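Local atomic coordinates of beta-glucuronidase (uncultured Clostridium sp., PDB entry 6U7J), a protein that hydrolyses beta-D-glucuronides to release glucuronic acid and, as a gut microbial enzyme, probably reactivates estrogens from their glucuronide conjugates. Residues 394-399 against 434-439; 412-417 against 443-448; 428-433 against 459-464; 463-468 against 498-503. All coordinates share one frame; numbering follows the deposited sequence.

Contact 1 (394-399 against 434-439); sequences QVLKEL and KYIRKL
Two helix segments, 394-399 and 434-439, run nearly side by side in the same direction, their axes 10.0 Å apart and crossing at -24°. No hydrogen bond spans them; the contact is made by five side chains, in two zones. On the buried side, L396 and I436 meet tip to tip and nearly perpendicular, L396 CD2 lying 4.1 Å from I436 CD1. L396 has CG anti to its carbonyl carbon, whereas I436 sets CG1 anti to the backbone N and its second torsion then turns CD1 toward L396. On the more open side, K397 lies across both Y435 and L439. Its CG is anti to the backbone N (chi1 173°), and the chain then bends at chi2 (57°) before running on extended through CD and CE. This course leaves K397 CB 3.6 Å from Y435 OH, close to the plane of the phenol ring and at its edge, so the Y435 hydroxyl rests against aliphatic carbon here. Farther along, K397 CD packs 3.7 Å from L439 CD2, the two chains crossing steeply, and the ammonium atom K397 NZ comes within 3.8 Å of the same methyl. L439 divides its branches: CD2 meets the lysine chain, while L439 CD1 presses on the helix backbone, 3.7 Å from K397 CA and 4.0 Å from L396 O. Inward, L396 continues onto I414 and I436 onto W412 and I445. This apolar packing between successive, roughly parallel outer helices, with the inner side chains directed at the strands, is characteristic of the TIM barrel.

Contact 2 (412-417 against 443-448); sequences WSITNE and RPITGT
R443 CD lies 3.4 Å above the indole plane of W412, displaced toward the rim, while I445 CD1 comes in at the ring edge, 3.5 Å from W412 CD1. The guanidinium of R443 is not stacked on it: its plane is turned 61° from the indole. D440 OD2 accepts a hydrogen bond from W412 NE1 and forms a salt bridge with R443 NH1. These residues lie at one end of the contact between parallel TIM barrel strands 409-416 and 445-449, joined by a beta-alpha-beta crossover through helix 424-439. The ladder opens with W412 N giving a straight bond to P444 O, in the carbonyl plane. T446 then bonds both ways: its N to W412 O at 2.8 Å, nearly along the C=O axis, and its O from I414 N at 2.9 Å. A beta bulge follows, where the register slips by one residue, and T448 N reaches T415 O from above the carbonyl plane. The strands end at the barrel's carboxyl edge, where TIM barrels hold active sites. E417 N gives its main bond to T448 O at 3.0 Å, and T448 OG1 donates to N416 OD1 at 2.8 Å from 59° above the amide plane.

Contact 3 (428-433 against 459-464); sequences YFEEVT and SQFFDV
The principal interaction is a CH-pi contact: E430 CB sits over one face of the F461 ring, 3.9 Å from its centroid and 26° off the normal, with F461 CZ the nearest ring atom at 3.5 Å. E430 CG, anti to its backbone N, continues over the ring to 3.7 Å from F461 CE1, and the extended chain leaves the carboxylate almost parallel to the ring, 16° between the planes. The opposite face of F461 is approached by Q460 NE2, which lies 3.5 Å above the ring plane toward the rim and is hydrogen-bonded to K457 O. Van der Waals contacts come from T433. Its CG2 meets the edge of the F462 ring, 3.7 Å from F462 CE1, and also touches F461 CB, so that this one methyl is set against both phenylalanines. The polar contacts of T433 OG1 stay within the helix: chi1 of 45° puts it 2.6 Å from F429 O and 3.0 Å from E430 O, and the same oxygen also touches F461 CB at 3.7 Å. No hydrogen bond joins the two segments. Helix 424-439 is thus packed against the short 3-10 segment 459-461 and the loop leading to strand 465-468; R437, one turn farther along the helix, binds F461 O and D463, while F462 and T433 both reach I414 of barrel strand 409-416.

Contact 4 (463-468 against 498-503); sequences DVVCIN and YGKPVI
The backbones join as parallel strands through three straight hydrogen bonds, each nearly along its C=O axis: V465 N to P501 O at 3.0 Å, I503 N to V465 O at 2.9 Å and I467 N to I503 O at 3.1 Å. Short CA-H...O contacts lie between them, V502 CA coming 3.2 Å from V465 O. C466 and I503 share one face of the sheet, where C466 SG lies alongside I503 CB at 4.1 Å. I503 CD1, at the end of an extended chain, also meets V464 CG1 at 3.8 Å. V465 and V502 occupy the other face. There V465 CG2, anti to its carbonyl carbon, is flanked by K500 CB at 4.0 Å and by Y498 CB at 4.1 Å. K500 crosses V465 steeply, then bends at its last torsion so that NZ bonds to F462 O; D463 lies nearby without direct charge contact and pairs with R437 instead. G499, just past helix 480-498, has positive phi, and K500 and P501 carry the chain on to strand 502-506. This is a beta-alpha-beta unit of the TIM barrel: W494 of that helix packs on V465 and I467, C466 touches strand 445-449, and I503 leans on I546 of strand 545-551.

How the contacts relate
Along the chain, contact 1 opens on helix 386-403 and closes on helix 424-439; contact 2 opens between these ends, on strand 409-416, and closes beyond them on strand 445-449. Contact 3, begun on helix 424-439, ends past both in the loop before strand 465-468, so the first three cross one another. None nests inside another. Contact 4 starts on D463 and V464, where contact 3 ends, and closes at 498-503. Contacts 2 and 4 close beta-alpha-beta crossovers through helices 424-439 and 480-498. D463, shared by contacts 3 and 4, links them through its carboxylate to contacts 1 and 2. Together they tie two outer helices to four consecutive strands of one barrel.

Contact 1 (394-399 against 434-439)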
loop_
_atom_site.group_PDB
_atom_site.type_symbol
_atom_site.label_atom_id
_atom_site.label_comp_id
_atom_site.label_asym_id
_atom_site.label_seq_id
_atom_site.Cartn_x
_atom_site.Cartn_y
_atom_site.Cartn_z
ATOM N N GLN B 394 19.577 25.208 32.911
ATOM C CA GLN B 394 18.442 26.122 32.886
ATOM C C GLN B 394 17.189 25.454 32.325
ATOM O O GLN B 394 16.076 25.738 32.781
ATOM C CB GLN B 394 18.796 27.376 32.089
ATOM C CG GLN B 394 19.963 28.143 32.692
ATOM C CD GLN B 394 20.417 29.308 31.825
ATOM O OE1 GLN B 394 20.239 29.296 30.600
ATOM N NE2 GLN B 394 21.007 30.327 32.456
ATOM N N VAL B 395 17.334 24.571 31.327
ATOM C CA VAL B 395 16.136 23.918 30.794
ATOM C C VAL B 395 15.579 22.928 31.812
ATOM O O VAL B 395 14.357 22.771 31.941
ATOM C CB VAL B 395 16.443 23.256 29.439
ATOM C CG1 VAL B 395 15.315 22.321 29.016
ATOM C CG2 VAL B 395 16.662 24.331 28.377
ATOM N N LEU B 396 16.453 22.283 32.585
ATOM C CA LEU B 396 15.996 21.433 33.684
ATOM C C LEU B 396 15.257 22.235 34.747
ATOM O O LEU B 396 14.239 21.781 35.292
ATOM C CB LEU B 396 17.187 20.724 34.304
ATOM C CG LEU B 396 17.618 19.484 33.536
ATOM C CD1 LEU B 396 19.016 19.144 33.973
ATOM C CD2 LEU B 396 16.642 18.306 33.791
ATOM N N LYS B 397 15.777 23.419 35.082
ATOM C CA LYS B 397 15.092 24.318 36.005
ATOM C C LYS B 397 13.682 24.632 35.515
ATOM O O LYS B 397 12.710 24.551 36.280
ATOM C CB LYS B 397 15.924 25.599 36.159
ATOM C CG LYS B 397 15.278 26.725 36.959
ATOM C CD LYS B 397 14.906 26.262 38.336
ATOM C CE LYS B 397 14.678 27.451 39.268
ATOM N NZ LYS B 397 14.082 26.967 40.552
ATOM N N GLU B 398 13.556 24.992 34.229
ATOM C CA GLU B 398 12.256 25.313 33.642
ATOM C C GLU B 398 11.333 24.093 33.629
ATOM O O GLU B 398 10.155 24.189 33.997
ATOM C CB GLU B 398 12.442 25.838 32.220
ATOM C CG GLU B 398 12.659 27.341 32.054
ATOM C CD GLU B 398 12.811 27.708 30.581
ATOM O OE1 GLU B 398 13.912 27.470 30.029
ATOM O OE2 GLU B 398 11.830 28.187 29.957
ATOM N N LEU B 399 11.845 22.936 33.190
ATOM C CA LEU B 399 11.009 21.733 33.180
ATOM C C LEU B 399 10.508 21.402 34.580
ATOM O O LEU B 399 9.317 21.120 34.765
ATOM C CB LEU B 399 11.771 20.534 32.600
ATOM C CG LEU B 399 10.926 19.256 32.561
ATOM C CD1 LEU B 399 9.631 19.446 31.788
ATOM C CD2 LEU B 399 11.717 18.132 31.958
ATOM N N LYS B 434 23.857 16.409 39.458
ATOM C CA LYS B 434 23.842 17.081 40.753
ATOM C C LYS B 434 22.862 18.245 40.765
ATOM O O LYS B 434 22.166 18.466 41.762
ATOM C CB LYS B 434 25.247 17.552 41.109
ATOM C CG LYS B 434 26.071 16.460 41.779
ATOM C CD LYS B 434 27.565 16.732 41.737
ATOM C CE LYS B 434 27.863 18.207 41.638
ATOM N NZ LYS B 434 27.415 18.926 42.864
ATOM N N TYR B 435 22.755 18.973 39.650
ATOM C CA TYR B 435 21.856 20.127 39.626
ATOM C C TYR B 435 20.389 19.709 39.712
ATOM O O TYR B 435 19.602 20.354 40.413
ATOM C CB TYR B 435 22.093 20.970 38.373
ATOM C CG TYR B 435 21.230 22.204 38.354
ATOM C CD1 TYR B 435 20.123 22.294 37.511
ATOM C CD2 TYR B 435 21.499 23.275 39.212
ATOM C CE1 TYR B 435 19.320 23.429 37.503
ATOM C CE2 TYR B 435 20.699 24.414 39.212
ATOM C CZ TYR B 435 19.615 24.484 38.354
ATOM O OH TYR B 435 18.819 25.602 38.359
ATOM N N ILE B 436 19.992 18.645 39.000
ATOM C CA ILE B 436 18.580 18.260 39.023
ATOM C C ILE B 436 18.238 17.622 40.359
ATOM O O ILE B 436 17.108 17.748 40.847
ATOM C CB ILE B 436 18.229 17.338 37.826
ATOM C CG1 ILE B 436 16.767 16.891 37.865
ATOM C CG2 ILE B 436 19.114 16.112 37.781
ATOM C CD1 ILE B 436 15.739 18.031 37.817
ATOM N N ARG B 437 19.208 16.956 40.986
ATOM C CA ARG B 437 18.972 16.411 42.324
ATOM C C ARG B 437 18.748 17.514 43.350
ATOM O O ARG B 437 17.963 17.326 44.286
ATOM C CB ARG B 437 20.136 15.516 42.742
ATOM C CG ARG B 437 20.101 14.156 42.072
ATOM C CD ARG B 437 21.104 13.202 42.687
ATOM N NE ARG B 437 21.389 12.116 41.761
ATOM C CZ ARG B 437 20.622 11.043 41.620
ATOM N NH1 ARG B 437 19.522 10.903 42.365
ATOM N NH2 ARG B 437 20.963 10.111 40.742
ATOM N N LYS B 438 19.393 18.681 43.178
ATOM C CA LYS B 438 19.159 19.762 44.135
ATOM C C LYS B 438 17.788 20.399 43.932
ATOM O O LYS B 438 17.185 20.883 44.894
ATOM C CB LYS B 438 20.271 20.822 44.067
ATOM C CG LYS B 438 20.121 21.879 45.166
ATOM C CD LYS B 438 21.430 22.226 45.889
ATOM C CE LYS B 438 22.443 22.853 44.941
ATOM N NZ LYS B 438 22.509 24.346 45.092
ATOM N N LEU B 439 17.267 20.391 42.704
ATOM C CA LEU B 439 15.931 20.928 42.455
ATOM C C LEU B 439 14.848 20.007 42.993
ATOM O O LEU B 439 13.808 20.474 43.476
ATOM C CB LEU B 439 15.719 21.126 40.955
ATOM C CG LEU B 439 16.433 22.265 40.247
ATOM C CD1 LEU B 439 16.266 22.077 38.750
ATOM C CD2 LEU B 439 15.863 23.601 40.693
#

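Contact 2 (412-417 against 443-448)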
loop_
_atom_site.group_PDB
_atom_site.type_symbol
_atom_site.label_atom_id
_atom_site.label_comp_id
_atom_site.label_asym_id
_atom_site.label_seq_id
_atom_site.Cartn_x
_atom_site.Cartn_y
_atom_site.Cartn_z
ATOM N N TRP B 412 12.927 11.786 35.986
ATOM C CA TRP B 412 13.459 12.748 35.029
ATOM C C TRP B 412 14.505 12.049 34.182
ATOM O O TRP B 412 15.410 11.411 34.723
ATOM C CB TRP B 412 14.115 13.965 35.702
ATOM C CG TRP B 412 13.273 14.701 36.708
ATOM C CD1 TRP B 412 13.468 14.734 38.046
ATOM C CD2 TRP B 412 12.130 15.531 36.448
ATOM N NE1 TRP B 412 12.505 15.503 38.649
ATOM C CE2 TRP B 412 11.669 16.006 37.693
ATOM C CE3 TRP B 412 11.439 15.902 35.286
ATOM C CZ2 TRP B 412 10.553 16.834 37.818
ATOM C CZ3 TRP B 412 10.327 16.721 35.408
ATOM C CH2 TRP B 412 9.897 17.182 36.666
ATOM N N SER B 413 14.396 12.181 32.865
ATOM C CA SER B 413 15.469 11.774 31.977
ATOM C C SER B 413 16.164 13.031 31.488
ATOM O O SER B 413 15.512 13.928 30.950
ATOM C CB SER B 413 14.958 10.948 30.794
ATOM O OG SER B 413 15.965 10.858 29.810
ATOM N N ILE B 414 17.484 13.092 31.668
ATOM C CA ILE B 414 18.221 14.331 31.452
ATOM C C ILE B 414 18.903 14.378 30.102
ATOM O O ILE B 414 19.464 15.431 29.747
ATOM C CB ILE B 414 19.270 14.553 32.562
ATOM C CG1 ILE B 414 20.292 13.426 32.530
ATOM C CG2 ILE B 414 18.580 14.644 33.924
ATOM C CD1 ILE B 414 21.570 13.745 33.272
ATOM N N THR B 415 18.889 13.276 29.347
ATOM C CA THR B 415 19.570 13.187 28.067
ATOM C C THR B 415 19.146 11.904 27.362
ATOM O O THR B 415 18.810 10.897 28.000
ATOM C CB THR B 415 21.098 13.228 28.238
ATOM O OG1 THR B 415 21.728 13.322 26.961
ATOM C CG2 THR B 415 21.610 11.987 28.952
ATOM N N ASN B 416 19.154 11.954 26.038
ATOM C CA ASN B 416 18.896 10.778 25.223
ATOM C C ASN B 416 20.112 10.525 24.347
ATOM O O ASN B 416 20.464 11.370 23.513
ATOM C CB ASN B 416 17.628 10.942 24.378
ATOM C CG ASN B 416 17.369 9.744 23.494
ATOM O OD1 ASN B 416 16.804 8.739 23.934
ATOM N ND2 ASN B 416 17.788 9.840 22.243
ATOM N N GLU B 417 20.776 9.395 24.580
ATOM C CA GLU B 417 21.848 8.900 23.727
ATOM C C GLU B 417 23.012 9.901 23.512
ATOM O O GLU B 417 23.391 10.184 22.417
ATOM C CB GLU B 417 21.290 8.484 22.370
ATOM C CG GLU B 417 20.307 7.303 22.422
ATOM C CD GLU B 417 20.012 6.700 21.032
ATOM O OE1 GLU B 417 20.238 7.372 20.004
ATOM O OE2 GLU B 417 19.547 5.547 20.973
ATOM N N ARG B 443 12.421 12.480 43.156
ATOM C CA ARG B 443 12.235 11.678 41.950
ATOM C C ARG B 443 13.556 11.115 41.446
ATOM O O ARG B 443 14.572 11.822 41.430
ATOM C CB ARG B 443 11.571 12.491 40.826
ATOM C CG ARG B 443 10.059 12.626 40.917
ATOM C CD ARG B 443 9.557 13.537 39.775
ATOM N NE ARG B 443 8.143 13.905 39.878
ATOM C CZ ARG B 443 7.705 15.036 40.423
ATOM N NH1 ARG B 443 8.562 15.906 40.929
ATOM N NH2 ARG B 443 6.410 15.298 40.473
ATOM N N PRO B 444 13.564 9.851 41.042
ATOM C CA PRO B 444 14.745 9.262 40.400
ATOM C C PRO B 444 15.145 10.004 39.129
ATOM O O PRO B 444 14.331 10.654 38.472
ATOM C CB PRO B 444 14.293 7.836 40.063
ATOM C CG PRO B 444 13.078 7.603 40.846
ATOM C CD PRO B 444 12.470 8.895 41.245
ATOM N N ILE B 445 16.420 9.853 38.775
ATOM C CA ILE B 445 17.074 10.524 37.660
ATOM C C ILE B 445 17.609 9.451 36.721
ATOM O O ILE B 445 18.122 8.428 37.187
ATOM C CB ILE B 445 18.232 11.414 38.173
ATOM C CG1 ILE B 445 17.699 12.569 39.008
ATOM C CG2 ILE B 445 19.092 11.912 37.031
ATOM C CD1 ILE B 445 16.700 13.381 38.284
ATOM N N THR B 446 17.509 9.680 35.405
ATOM C CA THR B 446 18.096 8.759 34.432
ATOM C C THR B 446 18.472 9.501 33.152
ATOM O O THR B 446 18.302 10.718 33.027
ATOM C CB THR B 446 17.155 7.590 34.109
ATOM O OG1 THR B 446 17.842 6.629 33.298
ATOM C CG2 THR B 446 15.929 8.067 33.347
ATOM N N GLY B 447 19.031 8.737 32.218
ATOM C CA GLY B 447 19.317 9.155 30.856
ATOM C C GLY B 447 19.540 7.882 30.069
ATOM O O GLY B 447 19.921 6.855 30.638
ATOM N N THR B 448 19.273 7.929 28.766
ATOM C CA THR B 448 19.305 6.706 27.983
ATOM C C THR B 448 20.644 6.542 27.279
ATOM O O THR B 448 21.260 7.507 26.823
ATOM C CB THR B 448 18.181 6.652 26.943
ATOM O OG1 THR B 448 18.441 7.607 25.901
ATOM C CG2 THR B 448 16.843 6.933 27.597
#

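Contact 3 (428-433 against 459-464)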
loop_
_atom_site.group_PDB
_atom_site.type_symbol
_atom_site.label_atom_id
_atom_site.label_comp_id
_atom_site.label_asym_id
_atom_site.label_seq_id
_atom_site.Cartn_x
_atom_site.Cartn_y
_atom_site.Cartn_z
ATOM N N TYR B 428 30.562 16.677 32.659
ATOM C CA TYR B 428 29.351 17.336 32.176
ATOM C C TYR B 428 28.126 16.773 32.874
ATOM O O TYR B 428 27.348 17.506 33.493
ATOM C CB TYR B 428 29.229 17.173 30.651
ATOM C CG TYR B 428 28.055 17.914 30.048
ATOM C CD1 TYR B 428 26.766 17.396 30.117
ATOM C CD2 TYR B 428 28.236 19.141 29.413
ATOM C CE1 TYR B 428 25.697 18.078 29.584
ATOM C CE2 TYR B 428 27.164 19.829 28.860
ATOM C CZ TYR B 428 25.901 19.296 28.957
ATOM O OH TYR B 428 24.832 19.979 28.428
ATOM N N PHE B 429 27.952 15.461 32.809
ATOM C CA PHE B 429 26.730 14.882 33.332
ATOM C C PHE B 429 26.731 14.784 34.845
ATOM O O PHE B 429 25.653 14.762 35.446
ATOM C CB PHE B 429 26.486 13.529 32.656
ATOM C CG PHE B 429 26.046 13.681 31.222
ATOM C CD1 PHE B 429 24.743 14.057 30.925
ATOM C CD2 PHE B 429 26.948 13.548 30.191
ATOM C CE1 PHE B 429 24.331 14.239 29.604
ATOM C CE2 PHE B 429 26.553 13.729 28.870
ATOM C CZ PHE B 429 25.236 14.075 28.579
ATOM N N GLU B 430 27.903 14.752 35.481
ATOM C CA GLU B 430 27.926 14.856 36.936
ATOM C C GLU B 430 27.386 16.200 37.385
ATOM O O GLU B 430 26.590 16.276 38.333
ATOM C CB GLU B 430 29.337 14.667 37.481
ATOM C CG GLU B 430 29.330 14.523 38.992
ATOM C CD GLU B 430 30.707 14.627 39.599
ATOM O OE1 GLU B 430 30.888 14.160 40.747
ATOM O OE2 GLU B 430 31.606 15.177 38.932
ATOM N N GLU B 431 27.808 17.275 36.711
ATOM C CA GLU B 431 27.237 18.587 36.978
ATOM C C GLU B 431 25.730 18.581 36.751
ATOM O O GLU B 431 24.960 19.029 37.608
ATOM C CB GLU B 431 27.918 19.633 36.101
ATOM C CG GLU B 431 28.992 20.420 36.825
ATOM C CD GLU B 431 28.473 21.023 38.123
ATOM O OE1 GLU B 431 27.598 21.917 38.061
ATOM O OE2 GLU B 431 28.923 20.581 39.203
ATOM N N VAL B 432 25.285 18.056 35.601
ATOM C CA VAL B 432 23.858 18.085 35.291
ATOM C C VAL B 432 23.077 17.295 36.328
ATOM O O VAL B 432 22.052 17.756 36.840
ATOM C CB VAL B 432 23.584 17.560 33.869
ATOM C CG1 VAL B 432 22.082 17.495 33.621
ATOM C CG2 VAL B 432 24.221 18.446 32.831
ATOM N N THR B 433 23.555 16.091 36.659
ATOM C CA THR B 433 22.803 15.244 37.585
ATOM C C THR B 433 22.737 15.868 38.976
ATOM O O THR B 433 21.675 15.882 39.609
ATOM C CB THR B 433 23.421 13.849 37.657
ATOM O OG1 THR B 433 24.844 13.962 37.775
ATOM C CG2 THR B 433 23.088 13.052 36.418
ATOM N N SER B 459 26.592 6.522 33.589
ATOM C CA SER B 459 25.386 5.926 34.162
ATOM C C SER B 459 25.495 5.710 35.665
ATOM O O SER B 459 24.459 5.543 36.324
ATOM C CB SER B 459 25.038 4.599 33.480
ATOM O OG SER B 459 24.442 4.837 32.214
ATOM N N GLN B 460 26.709 5.722 36.229
ATOM C CA GLN B 460 26.840 5.636 37.682
ATOM C C GLN B 460 26.106 6.771 38.398
ATOM O O GLN B 460 25.760 6.619 39.573
ATOM C CB GLN B 460 28.314 5.631 38.090
ATOM C CG GLN B 460 29.060 6.930 37.785
ATOM C CD GLN B 460 29.612 6.948 36.367
ATOM O OE1 GLN B 460 29.260 6.097 35.550
ATOM N NE2 GLN B 460 30.473 7.918 36.067
ATOM N N PHE B 461 25.842 7.893 37.718
ATOM C CA PHE B 461 25.155 9.015 38.346
ATOM C C PHE B 461 23.643 8.843 38.397
ATOM O O PHE B 461 22.974 9.647 39.054
ATOM C CB PHE B 461 25.483 10.326 37.614
ATOM C CG PHE B 461 26.964 10.622 37.523
ATOM C CD1 PHE B 461 27.761 10.614 38.654
ATOM C CD2 PHE B 461 27.555 10.907 36.304
ATOM C CE1 PHE B 461 29.123 10.880 38.569
ATOM C CE2 PHE B 461 28.915 11.179 36.216
ATOM C CZ PHE B 461 29.699 11.164 37.352
ATOM N N PHE B 462 23.087 7.829 37.735
ATOM C CA PHE B 462 21.643 7.690 37.606
ATOM C C PHE B 462 21.100 6.738 38.661
ATOM O O PHE B 462 21.828 5.926 39.230
ATOM C CB PHE B 462 21.255 7.172 36.210
ATOM C CG PHE B 462 21.731 8.039 35.080
ATOM C CD1 PHE B 462 21.894 9.411 35.252
ATOM C CD2 PHE B 462 22.002 7.486 33.839
ATOM C CE1 PHE B 462 22.328 10.214 34.202
ATOM C CE2 PHE B 462 22.430 8.280 32.786
ATOM C CZ PHE B 462 22.599 9.645 32.968
ATOM N N ASP B 463 19.797 6.841 38.902
ATOM C CA ASP B 463 19.096 5.906 39.770
ATOM C C ASP B 463 18.558 4.702 39.008
ATOM O O ASP B 463 18.400 3.620 39.593
ATOM C CB ASP B 463 17.961 6.630 40.490
ATOM C CG ASP B 463 18.455 7.878 41.229
ATOM O OD1 ASP B 463 19.337 7.730 42.105
ATOM O OD2 ASP B 463 17.997 9.002 40.925
ATOM N N VAL B 464 18.278 4.861 37.716
ATOM C CA VAL B 464 17.876 3.764 36.843
ATOM C C VAL B 464 18.754 3.817 35.609
ATOM O O VAL B 464 19.081 4.905 35.120
ATOM C CB VAL B 464 16.381 3.856 36.459
ATOM C CG1 VAL B 464 16.012 2.797 35.409
ATOM C CG2 VAL B 464 15.510 3.707 37.690
#

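Contact 4 (463-468 against 498-503)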
loop_
_atom_site.group_PDB
_atom_site.type_symbol
_atom_site.label_atom_id
_atom_site.label_comp_id
_atom_site.label_asym_id
_atom_site.label_seq_id
_atom_site.Cartn_x
_atom_site.Cartn_y
_atom_site.Cartn_z
ATOM N N ASP B 463 19.797 6.841 38.902
ATOM C CA ASP B 463 19.096 5.906 39.770
ATOM C C ASP B 463 18.558 4.702 39.008
ATOM O O ASP B 463 18.400 3.620 39.593
ATOM C CB ASP B 463 17.961 6.630 40.490
ATOM C CG ASP B 463 18.455 7.878 41.229
ATOM O OD1 ASP B 463 19.337 7.730 42.105
ATOM O OD2 ASP B 463 17.997 9.002 40.925
ATOM N N VAL B 464 18.278 4.861 37.716
ATOM C CA VAL B 464 17.876 3.764 36.843
ATOM C C VAL B 464 18.754 3.817 35.609
ATOM O O VAL B 464 19.081 4.905 35.120
ATOM C CB VAL B 464 16.381 3.856 36.459
ATOM C CG1 VAL B 464 16.012 2.797 35.409
ATOM C CG2 VAL B 464 15.510 3.707 37.690
ATOM N N VAL B 465 19.167 2.650 35.120
ATOM C CA VAL B 465 19.917 2.567 33.865
ATOM C C VAL B 465 18.941 2.290 32.731
ATOM O O VAL B 465 18.130 1.350 32.805
ATOM C CB VAL B 465 21.007 1.483 33.947
ATOM C CG1 VAL B 465 21.639 1.262 32.568
ATOM C CG2 VAL B 465 22.058 1.871 34.959
ATOM N N CYS B 466 19.022 3.103 31.682
ATOM C CA CYS B 466 18.102 3.056 30.546
ATOM C C CYS B 466 18.934 2.841 29.288
ATOM O O CYS B 466 19.846 3.631 29.013
ATOM C CB CYS B 466 17.309 4.362 30.462
ATOM S SG CYS B 466 16.045 4.534 31.737
ATOM N N ILE B 467 18.644 1.784 28.533
ATOM C CA ILE B 467 19.428 1.469 27.345
ATOM C C ILE B 467 18.522 1.391 26.121
ATOM O O ILE B 467 17.402 0.866 26.183
ATOM C CB ILE B 467 20.244 0.164 27.512
ATOM C CG1 ILE B 467 19.328 -1.068 27.572
ATOM C CG2 ILE B 467 21.110 0.247 28.767
ATOM C CD1 ILE B 467 20.076 -2.382 27.609
ATOM N N ASN B 468 19.017 1.944 25.015
ATOM C CA ASN B 468 18.376 1.874 23.710
ATOM C C ASN B 468 19.103 0.807 22.897
ATOM O O ASN B 468 20.289 0.961 22.585
ATOM C CB ASN B 468 18.436 3.224 22.994
ATOM C CG ASN B 468 17.556 4.287 23.651
ATOM O OD1 ASN B 468 16.804 4.004 24.588
ATOM N ND2 ASN B 468 17.641 5.518 23.150
ATOM N N TYR B 498 26.810 -1.580 36.943
ATOM C CA TYR B 498 26.270 -0.466 37.715
ATOM C C TYR B 498 25.368 -0.869 38.868
ATOM O O TYR B 498 25.117 -0.032 39.743
ATOM C CB TYR B 498 25.486 0.506 36.809
ATOM C CG TYR B 498 26.337 1.160 35.747
ATOM C CD1 TYR B 498 27.196 2.198 36.066
ATOM C CD2 TYR B 498 26.292 0.727 34.430
ATOM C CE1 TYR B 498 27.990 2.794 35.109
ATOM C CE2 TYR B 498 27.079 1.327 33.452
ATOM C CZ TYR B 498 27.923 2.367 33.804
ATOM O OH TYR B 498 28.713 2.964 32.853
ATOM N N GLY B 499 24.845 -2.093 38.885
ATOM C CA GLY B 499 24.108 -2.540 40.047
ATOM C C GLY B 499 22.749 -1.910 40.230
ATOM O O GLY B 499 22.219 -1.923 41.342
ATOM N N LYS B 500 22.155 -1.382 39.169
ATOM C CA LYS B 500 20.880 -0.691 39.224
ATOM C C LYS B 500 19.826 -1.426 38.399
ATOM O O LYS B 500 20.163 -2.232 37.522
ATOM C CB LYS B 500 21.049 0.747 38.705
ATOM C CG LYS B 500 21.885 1.648 39.632
ATOM C CD LYS B 500 22.433 2.836 38.873
ATOM C CE LYS B 500 23.655 3.443 39.565
ATOM N NZ LYS B 500 23.261 4.102 40.831
ATOM N N PRO B 501 18.540 -1.176 38.656
ATOM C CA PRO B 501 17.501 -1.691 37.755
ATOM C C PRO B 501 17.657 -1.107 36.357
ATOM O O PRO B 501 18.180 0.001 36.177
ATOM C CB PRO B 501 16.191 -1.232 38.406
ATOM C CG PRO B 501 16.538 -0.807 39.789
ATOM C CD PRO B 501 17.976 -0.387 39.764
ATOM N N VAL B 502 17.197 -1.875 35.367
ATOM C CA VAL B 502 17.366 -1.558 33.951
ATOM C C VAL B 502 15.998 -1.469 33.281
ATOM O O VAL B 502 15.127 -2.323 33.499
ATOM C CB VAL B 502 18.242 -2.602 33.232
ATOM C CG1 VAL B 502 18.371 -2.253 31.755
ATOM C CG2 VAL B 502 19.616 -2.684 33.876
ATOM N N ILE B 503 15.815 -0.423 32.480
ATOM C CA ILE B 503 14.712 -0.301 31.537
ATOM C C ILE B 503 15.304 -0.342 30.135
ATOM O O ILE B 503 16.315 0.319 29.862
ATOM C CB ILE B 503 13.926 1.004 31.752
ATOM C CG1 ILE B 503 13.361 1.086 33.167
ATOM C CG2 ILE B 503 12.795 1.136 30.739
ATOM C CD1 ILE B 503 12.739 2.426 33.447
#